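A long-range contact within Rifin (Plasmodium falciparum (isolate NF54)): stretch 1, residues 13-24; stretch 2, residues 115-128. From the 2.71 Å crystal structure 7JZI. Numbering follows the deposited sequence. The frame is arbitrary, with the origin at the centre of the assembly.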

# COMPACT_ATOMS: atom_id res chain seq x y z
N ALA B 13 38.10 -0.57 -13.72
CA ALA B 13 37.29 0.64 -13.61
C ALA B 13 36.21 0.70 -14.69
O ALA B 13 35.05 1.02 -14.41
CB ALA B 13 38.18 1.88 -13.67
N ALA B 14 36.58 0.38 -15.94
CA ALA B 14 35.60 0.37 -17.02
C ALA B 14 34.53 -0.69 -16.77
O ALA B 14 33.35 -0.47 -17.07
CB ALA B 14 36.30 0.14 -18.36
N GLY B 15 34.93 -1.83 -16.21
CA GLY B 15 33.95 -2.86 -15.90
C GLY B 15 33.00 -2.45 -14.79
O GLY B 15 31.80 -2.72 -14.86
N LEU B 16 33.52 -1.75 -13.77
CA LEU B 16 32.65 -1.25 -12.71
C LEU B 16 31.66 -0.23 -13.25
O LEU B 16 30.47 -0.25 -12.89
CB LEU B 16 33.50 -0.64 -11.59
CG LEU B 16 32.84 -0.15 -10.30
CD1 LEU B 16 32.39 -1.33 -9.44
CD2 LEU B 16 33.78 0.75 -9.53
N LYS B 17 32.11 0.65 -14.15
CA LYS B 17 31.22 1.65 -14.74
C LYS B 17 30.13 0.99 -15.58
O LYS B 17 28.93 1.31 -15.44
CB LYS B 17 32.03 2.63 -15.59
CG LYS B 17 31.22 3.69 -16.31
CD LYS B 17 32.14 4.62 -17.10
CE LYS B 17 32.84 5.62 -16.19
NZ LYS B 17 33.67 6.59 -16.96
N ALA B 18 30.52 0.06 -16.46
CA ALA B 18 29.55 -0.65 -17.29
C ALA B 18 28.56 -1.43 -16.44
O ALA B 18 27.35 -1.43 -16.73
CB ALA B 18 30.27 -1.58 -18.26
N GLY B 19 29.04 -2.08 -15.38
CA GLY B 19 28.15 -2.85 -14.54
C GLY B 19 27.18 -2.00 -13.75
O GLY B 19 26.03 -2.40 -13.56
N ASP B 20 27.60 -0.81 -13.33
CA ASP B 20 26.66 0.09 -12.65
C ASP B 20 25.56 0.55 -13.60
O ASP B 20 24.36 0.41 -13.31
CB ASP B 20 27.41 1.30 -12.09
CG ASP B 20 28.10 1.00 -10.78
OD1 ASP B 20 27.94 -0.12 -10.26
OD2 ASP B 20 28.81 1.90 -10.28
N ILE B 21 25.97 1.09 -14.76
CA ILE B 21 24.97 1.61 -15.69
C ILE B 21 24.03 0.51 -16.15
O ILE B 21 22.83 0.75 -16.31
CB ILE B 21 25.63 2.33 -16.88
CG1 ILE B 21 26.56 1.42 -17.69
CG2 ILE B 21 26.35 3.57 -16.40
CD1 ILE B 21 25.93 0.72 -18.88
N HIS B 22 24.52 -0.69 -16.39
CA HIS B 22 23.60 -1.72 -16.83
C HIS B 22 22.78 -2.29 -15.67
O HIS B 22 21.64 -2.70 -15.90
CB HIS B 22 24.34 -2.74 -17.69
CG HIS B 22 23.47 -3.83 -18.24
ND1 HIS B 22 22.10 -3.84 -18.15
CD2 HIS B 22 23.76 -4.87 -19.05
CE1 HIS B 22 21.60 -4.90 -18.74
NE2 HIS B 22 22.60 -5.54 -19.31
N GLY B 23 23.35 -2.44 -14.47
CA GLY B 23 22.56 -2.95 -13.37
C GLY B 23 21.37 -2.07 -13.02
O GLY B 23 20.37 -2.57 -12.49
N MET B 24 21.46 -0.76 -13.27
CA MET B 24 20.31 0.09 -12.96
C MET B 24 19.13 -0.04 -13.93
O MET B 24 17.99 0.20 -13.51
CB MET B 24 20.72 1.56 -12.87
CG MET B 24 19.72 2.35 -12.02
SD MET B 24 20.24 3.99 -11.52
CE MET B 24 19.10 4.94 -12.51
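Stretch 2 115-128: KATQSAEALSETTA

Helices that lack bulky side chains along one face can approach each other more closely than the 9 to 10 Å usual for packed helices, and the pairing of these two segments of Rifin is a compact illustration. Stretch 1 is helical throughout. Stretch 2 is helical over nearly all its length and returns along the first helix in a roughly antiparallel sense, with 150° between the two N-to-C directions and a closest axial approach of 8.0 Å. At least 93 residues separate any two that touch.

The backbone register shows how this approach is achieved. Three glycines spaced four residues apart, Gly 15, Gly 19 and Gly 23, lie nearly one above the next on stretch 1, and each meets a small residue of stretch 2. The CA of Gly 15 is 4.5 Å from the CA of Ser 124, the CA of Gly 19 is 4.6 Å from the CA of Ala 120, and the CA of Gly 23 is 4.6 Å from the CA of Ala 116. Ascending numbers on one helix thus pair with descending numbers on the other. Two of the glycine positions have little room to spare toward the other helix: a CB built ideally on Gly 15 would fall 3.0 Å from Ser 124 O, and one on Gly 19 would fall 3.1 Å from Ser 124 OG.

Alanine methyls rest against the backbone exposed by the glycines. Ala 120 CB lies 3.5 Å from Gly 19 O, and Ala 116 CB approaches Gly 23 O to 3.2 Å. These are packing contacts, and no hydrogen bond crosses between the stretches. Ser 124 satisfies its hydroxyl within its own helix instead, its OG donating to Ala 120 O at 2.9 Å, a turn earlier; the same OG stands 3.9 Å from Gly 15 O.

Larger side chains, His 22 and Leu 123, lie along one side of this close-packed seam. The CA-to-CB bonds of His 22 and Leu 123 point toward the opposing stretch, and the two residues meet tightly, His 22 CD2 lying 3.1 Å from Leu 123 CD1. The leucine methyl reaches the edge of the imidazole, near its plane, whereas Ser 119 OG sits over one face, 4.1 Å from His 22 NE2.

Toward the C-terminal end of stretch 2, Thr 127 makes looser contacts: its CB is 4.4 Å from Gly 15 CA, its OG1 4.4 Å from Ala 18 CB, and its CG2 4.5 Å from Ala 14 CB. Altogether the pairing buries 469 Å², counting both sides, a modest area gained largely through small residues and bare backbone.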

# COMPACT_ATOMS: atom_id res chain seq x y z
N LYS B 115 18.33 -9.68 -9.34
CA LYS B 115 18.32 -9.49 -10.79
C LYS B 115 19.49 -8.62 -11.22
O LYS B 115 20.34 -9.04 -12.03
CB LYS B 115 16.98 -8.82 -11.14
CG LYS B 115 16.72 -8.43 -12.57
CD LYS B 115 16.85 -9.54 -13.57
CE LYS B 115 15.46 -10.08 -13.86
NZ LYS B 115 15.22 -10.24 -15.32
N ALA B 116 19.58 -7.42 -10.64
CA ALA B 116 20.57 -6.44 -11.08
C ALA B 116 21.99 -6.88 -10.76
O ALA B 116 22.89 -6.71 -11.58
CB ALA B 116 20.30 -5.08 -10.45
N THR B 117 22.21 -7.43 -9.56
CA THR B 117 23.56 -7.84 -9.19
C THR B 117 24.06 -8.98 -10.06
O THR B 117 25.19 -8.93 -10.56
CB THR B 117 23.63 -8.23 -7.71
OG1 THR B 117 22.88 -9.44 -7.50
CG2 THR B 117 23.14 -7.10 -6.82
N GLN B 118 23.24 -10.00 -10.32
CA GLN B 118 23.85 -11.06 -11.09
C GLN B 118 23.87 -10.67 -12.57
O GLN B 118 24.72 -11.17 -13.32
CB GLN B 118 23.09 -12.39 -10.98
CG GLN B 118 23.69 -13.37 -11.99
CD GLN B 118 22.72 -14.28 -12.71
OE1 GLN B 118 21.55 -13.94 -12.89
NE2 GLN B 118 23.24 -15.39 -13.21
N SER B 119 23.08 -9.68 -12.99
CA SER B 119 23.26 -9.24 -14.36
C SER B 119 24.53 -8.39 -14.47
O SER B 119 25.24 -8.47 -15.48
CB SER B 119 22.03 -8.49 -14.84
OG SER B 119 22.14 -8.16 -16.21
N ALA B 120 24.84 -7.59 -13.45
CA ALA B 120 26.04 -6.77 -13.46
C ALA B 120 27.30 -7.59 -13.29
O ALA B 120 28.36 -7.17 -13.74
CB ALA B 120 25.96 -5.71 -12.37
N GLU B 121 27.19 -8.77 -12.67
CA GLU B 121 28.39 -9.57 -12.47
C GLU B 121 28.94 -10.07 -13.80
O GLU B 121 30.16 -10.14 -13.98
CB GLU B 121 28.10 -10.77 -11.55
CG GLU B 121 27.88 -10.44 -10.10
CD GLU B 121 27.68 -11.69 -9.27
OE1 GLU B 121 27.69 -12.80 -9.84
OE2 GLU B 121 27.51 -11.57 -8.03
N ALA B 122 28.05 -10.38 -14.75
CA ALA B 122 28.46 -10.85 -16.07
C ALA B 122 29.14 -9.75 -16.87
O ALA B 122 30.16 -9.99 -17.52
CB ALA B 122 27.26 -11.42 -16.82
N LEU B 123 28.59 -8.53 -16.88
CA LEU B 123 29.25 -7.51 -17.67
C LEU B 123 30.43 -6.87 -16.94
O LEU B 123 31.18 -6.11 -17.56
CB LEU B 123 28.24 -6.44 -18.14
CG LEU B 123 27.28 -6.98 -19.22
CD1 LEU B 123 26.60 -5.86 -19.98
CD2 LEU B 123 27.98 -7.93 -20.19
N SER B 124 30.60 -7.12 -15.64
CA SER B 124 31.86 -6.78 -15.00
C SER B 124 32.99 -7.63 -15.58
O SER B 124 34.11 -7.14 -15.79
CB SER B 124 31.76 -6.98 -13.49
OG SER B 124 30.91 -5.99 -12.94
N GLU B 125 32.71 -8.93 -15.82
CA GLU B 125 33.79 -9.83 -16.24
C GLU B 125 33.95 -9.77 -17.75
O GLU B 125 35.07 -9.78 -18.23
CB GLU B 125 33.62 -11.31 -15.82
CG GLU B 125 32.69 -12.19 -16.68
CD GLU B 125 31.95 -13.19 -15.77
OE1 GLU B 125 32.67 -14.08 -15.29
OE2 GLU B 125 30.69 -13.26 -15.84
N THR B 126 32.84 -9.55 -18.46
CA THR B 126 32.82 -9.48 -19.93
C THR B 126 33.80 -8.47 -20.51
O THR B 126 34.58 -8.82 -21.40
CB THR B 126 31.39 -9.18 -20.38
OG1 THR B 126 30.49 -10.10 -19.74
CG2 THR B 126 31.24 -9.30 -21.89
N THR B 127 33.83 -7.24 -19.97
CA THR B 127 34.69 -6.20 -20.54
C THR B 127 36.16 -6.62 -20.52
O THR B 127 36.86 -6.53 -21.54
CB THR B 127 34.48 -4.88 -19.80
OG1 THR B 127 33.20 -4.34 -20.12
CG2 THR B 127 35.55 -3.86 -20.21
N ALA B 128 36.65 -7.08 -19.37
CA ALA B 128 38.05 -7.48 -19.24
C ALA B 128 38.38 -8.71 -20.08
O ALA B 128 38.91 -8.60 -21.19
CB ALA B 128 38.38 -7.74 -17.81